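PDB 4B46: tubulin-like protein CetZ1 from Haloferax volcanii, which binds and probably hydrolyses GTP as a tubulin-like cytoskeletal protein, and controls cell shape, being needed for the rod-shaped cells that swim efficiently. Local coordinates for residues A300-H305 with E338-V343; G227-G232 with V343-G348; L119-K124 with V158-N163; A292-L297 with S324-G329. All coordinates share one frame; numbering follows the deposited sequence.

Contact 1: A300-H305 with E338-V343; sequences AGPPEH and EKVAGV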
loop_
_atom_site.group_PDB
_atom_site.type_symbol
_atom_site.label_atom_id
_atom_site.label_comp_id
_atom_site.label_asym_id
_atom_site.label_seq_id
_atom_site.Cartn_x
_atom_site.Cartn_y
_atom_site.Cartn_z
ATOM N N ALA A 300 -1.058 -3.677 -17.765
ATOM C CA ALA A 300 -2.114 -4.668 -17.609
ATOM C C ALA A 300 -3.219 -4.408 -18.613
ATOM O O ALA A 300 -3.660 -3.274 -18.783
ATOM C CB ALA A 300 -2.667 -4.636 -16.191
ATOM N N GLY A 301 -3.666 -5.462 -19.282
ATOM C CA GLY A 301 -4.720 -5.327 -20.264
ATOM C C GLY A 301 -4.854 -6.568 -21.116
ATOM O O GLY A 301 -4.144 -7.555 -20.909
ATOM N N PRO A 302 -5.778 -6.526 -22.083
ATOM C CA PRO A 302 -5.972 -7.650 -22.996
ATOM C C PRO A 302 -4.734 -7.824 -23.857
ATOM O O PRO A 302 -4.186 -6.826 -24.331
ATOM C CB PRO A 302 -7.170 -7.214 -23.843
ATOM C CG PRO A 302 -7.184 -5.728 -23.754
ATOM C CD PRO A 302 -6.645 -5.380 -22.405
ATOM N N PRO A 303 -4.292 -9.079 -24.040
ATOM C CA PRO A 303 -3.071 -9.425 -24.772
ATOM C C PRO A 303 -2.948 -8.695 -26.107
ATOM O O PRO A 303 -1.853 -8.259 -26.462
ATOM C CB PRO A 303 -3.207 -10.940 -24.992
ATOM C CG PRO A 303 -4.629 -11.280 -24.618
ATOM C CD PRO A 303 -5.010 -10.281 -23.589
ATOM N N GLU A 304 -4.057 -8.540 -26.823
ATOM C CA GLU A 304 -4.005 -7.962 -28.164
ATOM C C GLU A 304 -3.619 -6.479 -28.163
ATOM O O GLU A 304 -3.208 -5.944 -29.193
ATOM C CB GLU A 304 -5.321 -8.190 -28.920
ATOM C CG GLU A 304 -6.538 -7.484 -28.329
ATOM C CD GLU A 304 -7.236 -8.295 -27.243
ATOM O OE1 GLU A 304 -6.645 -9.277 -26.737
ATOM O OE2 GLU A 304 -8.386 -7.944 -26.898
ATOM N N HIS A 305 -3.745 -5.824 -27.010
ATOM C CA HIS A 305 -3.322 -4.431 -26.875
ATOM C C HIS A 305 -2.046 -4.284 -26.049
ATOM O O HIS A 305 -1.799 -3.235 -25.462
ATOM C CB HIS A 305 -4.440 -3.582 -26.266
ATOM C CG HIS A 305 -5.661 -3.488 -27.127
ATOM N ND1 HIS A 305 -6.819 -4.186 -26.855
ATOM C CD2 HIS A 305 -5.903 -2.786 -28.258
ATOM C CE1 HIS A 305 -7.722 -3.913 -27.779
ATOM N NE2 HIS A 305 -7.192 -3.066 -28.642
ATOM N N GLU A 338 -11.272 -4.430 -20.769
ATOM C CA GLU A 338 -11.638 -3.333 -21.658
ATOM C C GLU A 338 -10.818 -2.080 -21.358
ATOM O O GLU A 338 -11.019 -1.030 -21.969
ATOM C CB GLU A 338 -13.141 -3.055 -21.569
ATOM C CG GLU A 338 -14.002 -4.222 -22.053
ATOM C CD GLU A 338 -15.426 -4.166 -21.530
ATOM O OE1 GLU A 338 -15.764 -3.195 -20.819
ATOM O OE2 GLU A 338 -16.207 -5.097 -21.824
ATOM N N LYS A 339 -9.887 -2.209 -20.417
ATOM C CA LYS A 339 -8.965 -1.131 -20.078
ATOM C C LYS A 339 -7.521 -1.587 -20.217
ATOM O O LYS A 339 -7.209 -2.762 -20.016
ATOM C CB LYS A 339 -9.177 -0.672 -18.635
ATOM C CG LYS A 339 -10.374 0.217 -18.401
ATOM C CD LYS A 339 -10.389 0.663 -16.951
ATOM C CE LYS A 339 -11.589 1.540 -16.633
ATOM N NZ LYS A 339 -11.581 1.959 -15.197
ATOM N N VAL A 340 -6.642 -0.653 -20.561
ATOM C CA VAL A 340 -5.214 -0.876 -20.414
ATOM C C VAL A 340 -4.706 0.057 -19.320
ATOM O O VAL A 340 -5.003 1.252 -19.322
ATOM C CB VAL A 340 -4.438 -0.641 -21.725
ATOM C CG1 VAL A 340 -2.952 -0.899 -21.509
ATOM C CG2 VAL A 340 -4.969 -1.544 -22.829
ATOM N N ALA A 341 -3.965 -0.493 -18.368
ATOM C CA ALA A 341 -3.432 0.312 -17.278
ATOM C C ALA A 341 -1.922 0.151 -17.189
ATOM O O ALA A 341 -1.396 -0.956 -17.345
ATOM C CB ALA A 341 -4.085 -0.082 -15.964
ATOM N N GLY A 342 -1.230 1.261 -16.953
ATOM C CA GLY A 342 0.202 1.232 -16.723
ATOM C C GLY A 342 0.512 1.665 -15.304
ATOM O O GLY A 342 0.015 2.697 -14.844
ATOM N N VAL A 343 1.318 0.871 -14.603
ATOM C CA VAL A 343 1.728 1.210 -13.251
ATOM C C VAL A 343 3.238 1.283 -13.190
ATOM O O VAL A 343 3.933 0.441 -13.744
ATOM C CB VAL A 343 1.205 0.168 -12.223
ATOM C CG1 VAL A 343 2.179 -0.010 -11.058
ATOM C CG2 VAL A 343 -0.172 0.573 -11.712
#
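Ala300 and Ala341 face each other as an antiparallel hydrogen-bonded pair, tied by two backbone bonds: Ala300 N to Ala341 O at 2.8 Å and, equally short, Ala341 N to Ala300 O. Both are nearly straight, with angles of 170° and 167° at the hydrogen. Ala300 O also receives a CA-H...O contact from Val340 CA at 3.3 Å.

From Pro302 on the two segments diverge, and side chains carry the contact. Val340 turns its two methyls to different neighbours: CG1, anti to the backbone N (chi1 -180°), lies 3.7 Å from Ala300 O, while CG2 meets His305 CB at 4.0 Å and Pro302 CD at 4.2 Å. Pro302 CD packs as well against Lys339 O, 3.6 Å away. A backbone bond from His305 N to Pro302 O closes the turn that brings His305 back over the strand end, and Pro302 CG sits in plane at the edge of the imidazole.

The pairing thus joins the end of strand 294-301 to the start of strand 339-347 in the C-terminal domain. Strand 228-237 flanks 339-347 on its other edge, Val196 of helix 179-198 packs on Ala300, and helix 265-280 covers Val340 through Leu274 and touches His305 through Arg270.

Contact 2: G227-G232 with V343-G348; sequences GVSTVG and VILLSG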
loop_
_atom_site.group_PDB
_atom_site.type_symbol
_atom_site.label_atom_id
_atom_site.label_comp_id
_atom_site.label_asym_id
_atom_site.label_seq_id
_atom_site.Cartn_x
_atom_site.Cartn_y
_atom_site.Cartn_z
ATOM N N GLY A 227 13.295 1.012 2.366
ATOM C CA GLY A 227 12.945 2.419 2.376
ATOM C C GLY A 227 11.504 2.637 1.978
ATOM O O GLY A 227 10.639 1.835 2.306
ATOM N N VAL A 228 11.255 3.717 1.244
ATOM C CA VAL A 228 9.906 4.140 0.893
ATOM C C VAL A 228 9.645 3.935 -0.595
ATOM O O VAL A 228 10.515 4.212 -1.420
ATOM C CB VAL A 228 9.729 5.640 1.232
ATOM C CG1 VAL A 228 8.405 6.162 0.715
ATOM C CG2 VAL A 228 9.843 5.862 2.734
ATOM N N SER A 229 8.451 3.460 -0.944
ATOM C CA SER A 229 8.063 3.352 -2.349
ATOM C C SER A 229 6.829 4.170 -2.684
ATOM O O SER A 229 5.995 4.440 -1.826
ATOM C CB SER A 229 7.832 1.900 -2.758
ATOM O OG SER A 229 9.011 1.151 -2.580
ATOM N N THR A 230 6.719 4.545 -3.952
ATOM C CA THR A 230 5.584 5.318 -4.444
ATOM C C THR A 230 5.114 4.692 -5.754
ATOM O O THR A 230 5.896 4.043 -6.462
ATOM C CB THR A 230 5.958 6.816 -4.636
ATOM O OG1 THR A 230 4.791 7.588 -4.984
ATOM C CG2 THR A 230 7.038 6.997 -5.721
ATOM N N VAL A 231 3.838 4.870 -6.079
ATOM C CA VAL A 231 3.295 4.282 -7.296
ATOM C C VAL A 231 2.671 5.315 -8.239
ATOM O O VAL A 231 1.870 6.148 -7.817
ATOM C CB VAL A 231 2.277 3.157 -6.965
ATOM C CG1 VAL A 231 1.484 2.754 -8.186
ATOM C CG2 VAL A 231 3.010 1.947 -6.384
ATOM N N GLY A 232 3.053 5.253 -9.518
ATOM C CA GLY A 232 2.418 6.061 -10.548
ATOM C C GLY A 232 1.444 5.209 -11.327
ATOM O O GLY A 232 1.605 3.989 -11.383
ATOM N N VAL A 343 1.318 0.871 -14.603
ATOM C CA VAL A 343 1.728 1.210 -13.251
ATOM C C VAL A 343 3.238 1.283 -13.190
ATOM O O VAL A 343 3.933 0.441 -13.744
ATOM C CB VAL A 343 1.205 0.168 -12.223
ATOM C CG1 VAL A 343 2.179 -0.010 -11.058
ATOM C CG2 VAL A 343 -0.172 0.573 -11.712
ATOM N N ILE A 344 3.753 2.300 -12.522
ATOM C CA ILE A 344 5.178 2.365 -12.268
ATOM C C ILE A 344 5.404 2.331 -10.767
ATOM O O ILE A 344 4.872 3.158 -10.034
ATOM C CB ILE A 344 5.800 3.639 -12.861
ATOM C CG1 ILE A 344 5.519 3.701 -14.377
ATOM C CG2 ILE A 344 7.297 3.665 -12.590
ATOM C CD1 ILE A 344 5.999 4.975 -15.048
ATOM N N LEU A 345 6.176 1.352 -10.318
ATOM C CA LEU A 345 6.551 1.249 -8.922
ATOM C C LEU A 345 7.957 1.798 -8.820
ATOM O O LEU A 345 8.852 1.360 -9.548
ATOM C CB LEU A 345 6.515 -0.217 -8.466
ATOM C CG LEU A 345 7.204 -0.562 -7.144
ATOM C CD1 LEU A 345 6.554 0.165 -5.954
ATOM C CD2 LEU A 345 7.228 -2.086 -6.914
ATOM N N LEU A 346 8.133 2.792 -7.955
ATOM C CA LEU A 346 9.436 3.384 -7.713
ATOM C C LEU A 346 9.802 3.114 -6.266
ATOM O O LEU A 346 9.109 3.556 -5.353
ATOM C CB LEU A 346 9.414 4.892 -7.986
ATOM C CG LEU A 346 9.067 5.300 -9.419
ATOM C CD1 LEU A 346 8.908 6.811 -9.525
ATOM C CD2 LEU A 346 10.135 4.816 -10.394
ATOM N N SER A 347 10.879 2.363 -6.061
ATOM C CA SER A 347 11.270 1.973 -4.722
ATOM C C SER A 347 12.539 2.699 -4.335
ATOM O O SER A 347 13.409 2.897 -5.165
ATOM C CB SER A 347 11.447 0.454 -4.641
ATOM O OG SER A 347 12.230 0.080 -3.513
ATOM N N GLY A 348 12.632 3.114 -3.075
ATOM C CA GLY A 348 13.838 3.764 -2.599
ATOM C C GLY A 348 13.902 5.228 -2.998
ATOM O O GLY A 348 14.976 5.759 -3.302
#
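Thr230 and Leu346, and next to them Gly232 and Ile344, form two antiparallel hydrogen-bonded pairs. Thr230 N donates to Leu346 O at 2.9 Å and Thr230 O accepts from Leu346 N; Gly232 N reaches Ile344 O at 2.8 Å, and Ile344 N returns to Gly232 O from above the carbonyl plane. A fifth bond, Gly348 N to Val228 O, is bent to 136° at the hydrogen. At the non-hydrogen-bonded pairs, Val231 with Leu345 between them and Ser229 with Ser347 beyond Thr230, Val231 CA approaches Ile344 O and Ser229 CA approaches Leu346 O as CA-H...O contacts.

These residues register strand 228-237 against strand 339-347, the first antiparallel pairing of the C-terminal domain's sheet; strand 163-168 of the GTPase domain runs parallel to 228-237 along its other edge.

Apolar contacts occupy both faces. On the face of Val231 and Leu345, Val231 splits its methyls, CG1 to Val343 CG1 and CG2 to Leu345 CD1, each at 4.0 Å; helices 179-198 and 216-223 cover this side. On the other face Thr230 and Leu346 lie side by side, CG2 of the threonine 3.9 Å from Leu346 CB.

The polar ends are bound outside the pair. Thr230 OG1, anti to its backbone N (chi1 -174°), bonds to Leu285 O. Ser229 OG lies 3.2 Å from Ser347 CA, but its hydrogen bond is with Asn163 OD1.

Contact 3: L119-K124 with V158-N163; sequences LAKHLK and VREVDN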
loop_
_atom_site.group_PDB
_atom_site.type_symbol
_atom_site.label_atom_id
_atom_site.label_comp_id
_atom_site.label_asym_id
_atom_site.label_seq_id
_atom_site.Cartn_x
_atom_site.Cartn_y
_atom_site.Cartn_z
ATOM N N LEU A 119 3.135 -5.043 14.681
ATOM C CA LEU A 119 2.823 -6.259 13.941
ATOM C C LEU A 119 3.915 -6.590 12.925
ATOM O O LEU A 119 4.314 -7.759 12.805
ATOM C CB LEU A 119 1.470 -6.159 13.229
ATOM C CG LEU A 119 1.122 -7.380 12.358
ATOM C CD1 LEU A 119 1.105 -8.691 13.157
ATOM C CD2 LEU A 119 -0.200 -7.169 11.624
ATOM N N ALA A 120 4.392 -5.575 12.197
ATOM C CA ALA A 120 5.406 -5.815 11.161
ATOM C C ALA A 120 6.646 -6.465 11.759
ATOM O O ALA A 120 7.185 -7.419 11.204
ATOM C CB ALA A 120 5.770 -4.520 10.421
ATOM N N LYS A 121 7.083 -5.947 12.904
ATOM C CA LYS A 121 8.228 -6.491 13.619
ATOM C C LYS A 121 7.975 -7.942 14.052
ATOM O O LYS A 121 8.839 -8.808 13.899
ATOM C CB LYS A 121 8.547 -5.617 14.837
ATOM C CG LYS A 121 9.867 -5.965 15.498
ATOM C CD LYS A 121 10.135 -5.102 16.720
ATOM C CE LYS A 121 11.442 -5.511 17.387
ATOM N NZ LYS A 121 11.645 -4.843 18.702
ATOM N N HIS A 122 6.783 -8.196 14.583
ATOM C CA HIS A 122 6.388 -9.538 15.015
ATOM C C HIS A 122 6.426 -10.516 13.838
ATOM O O HIS A 122 6.932 -11.639 13.959
ATOM C CB HIS A 122 4.985 -9.480 15.630
ATOM C CG HIS A 122 4.327 -10.816 15.791
ATOM N ND1 HIS A 122 4.508 -11.610 16.902
ATOM C CD2 HIS A 122 3.465 -11.483 14.988
ATOM C CE1 HIS A 122 3.800 -12.719 16.771
ATOM N NE2 HIS A 122 3.162 -12.670 15.616
ATOM N N LEU A 123 5.891 -10.086 12.699
ATOM C CA LEU A 123 5.864 -10.933 11.509
ATOM C C LEU A 123 7.260 -11.281 10.979
ATOM O O LEU A 123 7.527 -12.435 10.620
ATOM C CB LEU A 123 5.037 -10.287 10.407
ATOM C CG LEU A 123 3.537 -10.195 10.675
ATOM C CD1 LEU A 123 2.835 -9.412 9.561
ATOM C CD2 LEU A 123 2.961 -11.586 10.804
ATOM N N LYS A 124 8.151 -10.293 10.934
ATOM C CA LYS A 124 9.520 -10.530 10.458
ATOM C C LYS A 124 10.279 -11.455 11.398
ATOM O O LYS A 124 11.235 -12.133 11.002
ATOM C CB LYS A 124 10.271 -9.200 10.287
ATOM C CG LYS A 124 9.902 -8.471 8.995
ATOM C CD LYS A 124 10.835 -7.300 8.685
ATOM C CE LYS A 124 12.265 -7.748 8.475
ATOM N NZ LYS A 124 12.370 -8.719 7.354
ATOM N N VAL A 158 8.708 2.378 8.938
ATOM C CA VAL A 158 9.637 2.239 7.819
ATOM C C VAL A 158 10.813 1.351 8.217
ATOM O O VAL A 158 11.382 0.643 7.389
ATOM C CB VAL A 158 10.112 3.621 7.278
ATOM C CG1 VAL A 158 11.104 4.265 8.227
ATOM C CG2 VAL A 158 10.720 3.481 5.880
ATOM N N ARG A 159 11.148 1.363 9.502
ATOM C CA ARG A 159 12.261 0.575 10.005
ATOM C C ARG A 159 11.903 -0.890 10.249
ATOM O O ARG A 159 12.792 -1.732 10.366
ATOM C CB ARG A 159 12.824 1.209 11.281
ATOM C CG ARG A 159 13.702 2.430 11.021
ATOM C CD ARG A 159 13.826 3.302 12.261
ATOM N NE ARG A 159 14.690 4.467 12.058
ATOM C CZ ARG A 159 14.334 5.576 11.409
ATOM N NH1 ARG A 159 13.127 5.684 10.871
ATOM N NH2 ARG A 159 15.195 6.580 11.289
ATOM N N GLU A 160 10.611 -1.202 10.320
ATOM C CA GLU A 160 10.185 -2.565 10.680
ATOM C C GLU A 160 9.692 -3.405 9.514
ATOM O O GLU A 160 9.425 -4.588 9.680
ATOM C CB GLU A 160 9.083 -2.532 11.747
ATOM C CG GLU A 160 9.466 -1.819 13.045
ATOM C CD GLU A 160 10.658 -2.437 13.755
ATOM O OE1 GLU A 160 11.037 -3.588 13.449
ATOM O OE2 GLU A 160 11.220 -1.761 14.633
ATOM N N VAL A 161 9.541 -2.795 8.344
ATOM C CA VAL A 161 9.142 -3.540 7.153
ATOM C C VAL A 161 10.299 -3.679 6.164
ATOM O O VAL A 161 11.275 -2.931 6.224
ATOM C CB VAL A 161 7.972 -2.862 6.433
ATOM C CG1 VAL A 161 6.707 -2.945 7.285
ATOM C CG2 VAL A 161 8.312 -1.403 6.100
ATOM N N ASP A 162 10.183 -4.618 5.235
ATOM C CA ASP A 162 11.182 -4.714 4.162
ATOM C C ASP A 162 11.093 -3.535 3.188
ATOM O O ASP A 162 12.077 -3.166 2.555
ATOM C CB ASP A 162 11.060 -6.049 3.438
ATOM C CG ASP A 162 11.320 -7.221 4.371
ATOM O OD1 ASP A 162 12.411 -7.257 4.968
ATOM O OD2 ASP A 162 10.423 -8.068 4.544
ATOM N N ASN A 163 9.909 -2.938 3.098
ATOM C CA ASN A 163 9.684 -1.769 2.258
ATOM C C ASN A 163 8.354 -1.154 2.653
ATOM O O ASN A 163 7.389 -1.860 2.941
ATOM C CB ASN A 163 9.664 -2.146 0.765
ATOM C CG ASN A 163 9.841 -0.932 -0.152
ATOM O OD1 ASN A 163 8.983 -0.034 -0.210
ATOM N ND2 ASN A 163 10.960 -0.907 -0.877
#
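Lys124 and Asp162 meet in a salt bridge between helix 111-126 and the turn that follows helix 144-160, two helices of the Rossmann-like GTPase domain. The lysine chain bends twice, at chi3 (62°) and chi4 (59°), which curls NZ round to the aspartate. NZ meets Asp162 OD1 at 2.8 Å, on the syn side and 20° out of the carboxylate plane. The other oxygen, OD2, accepts from the backbone N of Val131 on strand 131-137, so the carboxylate is held at both oxygens. An alanine in place of Asp162 would probably leave the Lys124 ammonium without this charged mate and the amide of Val131 without its side-chain acceptor.

Before its last bend Lys124 runs past the backbone of Glu160, with CD 3.2 Å from Glu160 O.

Glu160 and Lys121 cross obliquely. The glutamate OE1 lies against the aliphatic part of the lysine, 3.3 Å from CG and 3.5 Å from CB of Lys121. Lys121 itself is fully extended, which carries its ammonium past the carboxylate: Lys121 NZ and Glu160 OE2 stay 5.1 Å apart, too far for a salt bridge, although the opposite charges probably still attract.

Next to these charged chains Ala120 points at the second segment, its small side chain allowing close approach. The methyl touches both a polar and an apolar neighbour, CB lying 3.7 Å from Glu160 O and 3.6 Å from Val161 CG1.

Contact 4: A292-L297 with S324-G329; sequences AERALL and SMEVRG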
loop_
_atom_site.group_PDB
_atom_site.type_symbol
_atom_site.label_atom_id
_atom_site.label_comp_id
_atom_site.label_asym_id
_atom_site.label_seq_id
_atom_site.Cartn_x
_atom_site.Cartn_y
_atom_site.Cartn_z
ATOM N N ALA A 292 15.249 7.587 -7.710
ATOM C CA ALA A 292 14.661 6.342 -7.219
ATOM C C ALA A 292 15.680 5.225 -7.400
ATOM O O ALA A 292 16.461 5.237 -8.350
ATOM C CB ALA A 292 13.377 6.014 -7.959
ATOM N N GLU A 293 15.689 4.271 -6.481
ATOM C CA GLU A 293 16.695 3.214 -6.513
ATOM C C GLU A 293 16.397 2.182 -7.602
ATOM O O GLU A 293 17.283 1.778 -8.352
ATOM C CB GLU A 293 16.768 2.538 -5.138
ATOM C CG GLU A 293 17.918 1.563 -4.968
ATOM C CD GLU A 293 17.989 0.995 -3.558
ATOM O OE1 GLU A 293 17.303 1.532 -2.658
ATOM O OE2 GLU A 293 18.732 0.011 -3.356
ATOM N N ARG A 294 15.146 1.747 -7.681
ATOM C CA ARG A 294 14.755 0.727 -8.645
ATOM C C ARG A 294 13.356 1.053 -9.120
ATOM O O ARG A 294 12.573 1.628 -8.372
ATOM C CB ARG A 294 14.759 -0.662 -7.998
ATOM C CG ARG A 294 16.112 -1.131 -7.508
ATOM C CD ARG A 294 16.007 -2.565 -6.980
ATOM N NE ARG A 294 17.323 -3.178 -6.820
ATOM C CZ ARG A 294 18.021 -3.165 -5.689
ATOM N NH1 ARG A 294 17.528 -2.574 -4.607
ATOM N NH2 ARG A 294 19.211 -3.748 -5.640
ATOM N N ALA A 295 13.051 0.695 -10.365
ATOM C CA ALA A 295 11.741 0.959 -10.946
ATOM C C ALA A 295 11.197 -0.311 -11.581
ATOM O O ALA A 295 11.954 -1.132 -12.101
ATOM C CB ALA A 295 11.829 2.076 -11.994
ATOM N N LEU A 296 9.882 -0.469 -11.537
ATOM C CA LEU A 296 9.226 -1.581 -12.191
ATOM C C LEU A 296 8.032 -1.042 -12.939
ATOM O O LEU A 296 7.189 -0.361 -12.363
ATOM C CB LEU A 296 8.754 -2.612 -11.168
ATOM C CG LEU A 296 7.838 -3.718 -11.694
ATOM C CD1 LEU A 296 8.550 -4.650 -12.701
ATOM C CD2 LEU A 296 7.263 -4.548 -10.534
ATOM N N LEU A 297 7.972 -1.349 -14.227
ATOM C CA LEU A 297 6.859 -0.964 -15.072
ATOM C C LEU A 297 5.933 -2.156 -15.236
ATOM O O LEU A 297 6.379 -3.266 -15.525
ATOM C CB LEU A 297 7.375 -0.513 -16.448
ATOM C CG LEU A 297 6.320 -0.263 -17.518
ATOM C CD1 LEU A 297 5.357 0.831 -17.069
ATOM C CD2 LEU A 297 6.988 0.112 -18.853
ATOM N N SER A 324 17.370 5.433 -12.418
ATOM C CA SER A 324 17.324 4.241 -11.554
ATOM C C SER A 324 18.421 3.234 -11.861
ATOM O O SER A 324 18.816 3.044 -13.015
ATOM C CB SER A 324 15.963 3.536 -11.620
ATOM O OG SER A 324 14.936 4.343 -11.068
ATOM N N MET A 325 18.892 2.583 -10.805
ATOM C CA MET A 325 19.907 1.545 -10.904
ATOM C C MET A 325 19.441 0.408 -11.820
ATOM O O MET A 325 20.210 -0.112 -12.629
ATOM C CB MET A 325 20.197 1.011 -9.505
ATOM C CG MET A 325 21.455 0.182 -9.349
ATOM S SD MET A 325 21.398 -0.673 -7.755
ATOM C CE MET A 325 23.096 -1.209 -7.572
ATOM N N GLU A 326 18.174 0.034 -11.686
ATOM C CA GLU A 326 17.608 -1.088 -12.429
ATOM C C GLU A 326 16.196 -0.724 -12.853
ATOM O O GLU A 326 15.463 -0.105 -12.090
ATOM C CB GLU A 326 17.578 -2.341 -11.535
ATOM C CG GLU A 326 18.960 -2.808 -11.125
ATOM C CD GLU A 326 18.954 -3.806 -9.981
ATOM O OE1 GLU A 326 17.861 -4.188 -9.503
ATOM O OE2 GLU A 326 20.061 -4.201 -9.555
ATOM N N VAL A 327 15.816 -1.061 -14.079
ATOM C CA VAL A 327 14.445 -0.827 -14.508
ATOM C C VAL A 327 13.873 -2.098 -15.099
ATOM O O VAL A 327 14.296 -2.538 -16.172
ATOM C CB VAL A 327 14.313 0.314 -15.544
ATOM C CG1 VAL A 327 12.840 0.483 -15.943
ATOM C CG2 VAL A 327 14.875 1.631 -14.995
ATOM N N ARG A 328 12.923 -2.689 -14.386
ATOM C CA ARG A 328 12.293 -3.912 -14.834
ATOM C C ARG A 328 10.972 -3.539 -15.478
ATOM O O ARG A 328 10.414 -2.481 -15.196
ATOM C CB ARG A 328 12.070 -4.872 -13.658
ATOM C CG ARG A 328 13.345 -5.356 -12.975
ATOM C CD ARG A 328 13.022 -6.053 -11.639
ATOM N NE ARG A 328 14.145 -6.851 -11.149
ATOM C CZ ARG A 328 15.167 -6.354 -10.463
ATOM N NH1 ARG A 328 15.216 -5.058 -10.180
ATOM N NH2 ARG A 328 16.150 -7.149 -10.064
ATOM N N GLY A 329 10.476 -4.402 -16.355
ATOM C CA GLY A 329 9.208 -4.150 -17.002
ATOM C C GLY A 329 8.584 -5.413 -17.549
ATOM O O GLY A 329 9.283 -6.288 -18.056
HETATM O O HOH W 1 20.130 -5.708 -7.593
HETATM O O HOH W 2 13.160 -2.933 -10.468
#
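Ala292 O lies beside Ser324, accepting a CA-H...O contact from Ser324 CA at 3.5 Å; the hydroxyl of that serine bonds to Thr322 OG1. At Glu293 the backbone O takes the amide of Met325 at 3.0 Å, from above the carbonyl plane, while its carboxylate forms a salt bridge with Arg294.

Arg294, extended from CG to NE (CD anti to CA, chi2 -176°), lies alongside Glu326, pointing the same way, and NE bonds to Glu326 OE1 at 2.9 Å. The oxygen is in the guanidinium plane, yet the donor stands 59° out of the carboxylate plane. Arg328 NH1 grips the same OE1 from the opposite face, also at 2.9 Å, so one oxygen is shared by two arginines whose mutual repulsion it probably offsets. Met325 SD lies over a face of the Arg294 guanidinium, and a water joins Arg294 NH2 to Glu326 OE2. A methionine in place of Arg294 would probably leave Glu326 with Arg328 as its one salt-bridge partner here and Glu293 without its mate.

From Ala295 regular parallel pairing begins: its N bonds to Glu326 O and its O accepts from Arg328 N at 2.9 Å. Leu296 crosses Arg328 at about a right angle, CD1 3.7 Å from Arg328 CB, and Leu297 N closes on Arg328 O.

The two strands belong to the beta-alpha-beta unit 294-301, 308-322, 326-333. Ile318 of the connecting helix covers Ala295 and Leu297, helix 216-223 packs on Leu296 and Arg328, and strand 339-347 flanks 294-301, with a classic beta bulge at Glu293 and Arg294 opposite Ser347.

Contacts 1, 2 and 4 join neighbouring strands of one sheet in the C-terminal domain, in the order 228-237, 339-347, 294-301, 326-333. Contacts 1 and 2 share strand 339-347 and Val343, with centres 20 Å apart; contact 4, whose centre is about 9 Å from that of contact 2, uses the start of strand 294-301, whose end serves contact 1. Along the chain contact 3 closes first, and contacts 1 and 4, whose segments alternate, are nested inside the loop closed by contact 2. Contact 3 lies in the GTPase domain, 18 Å from contact 2 between centres, and meets it through Asn163, which bonds to Ser229 and more weakly to Ser347, thereby linking the nucleotide-binding domain to the C-terminal one.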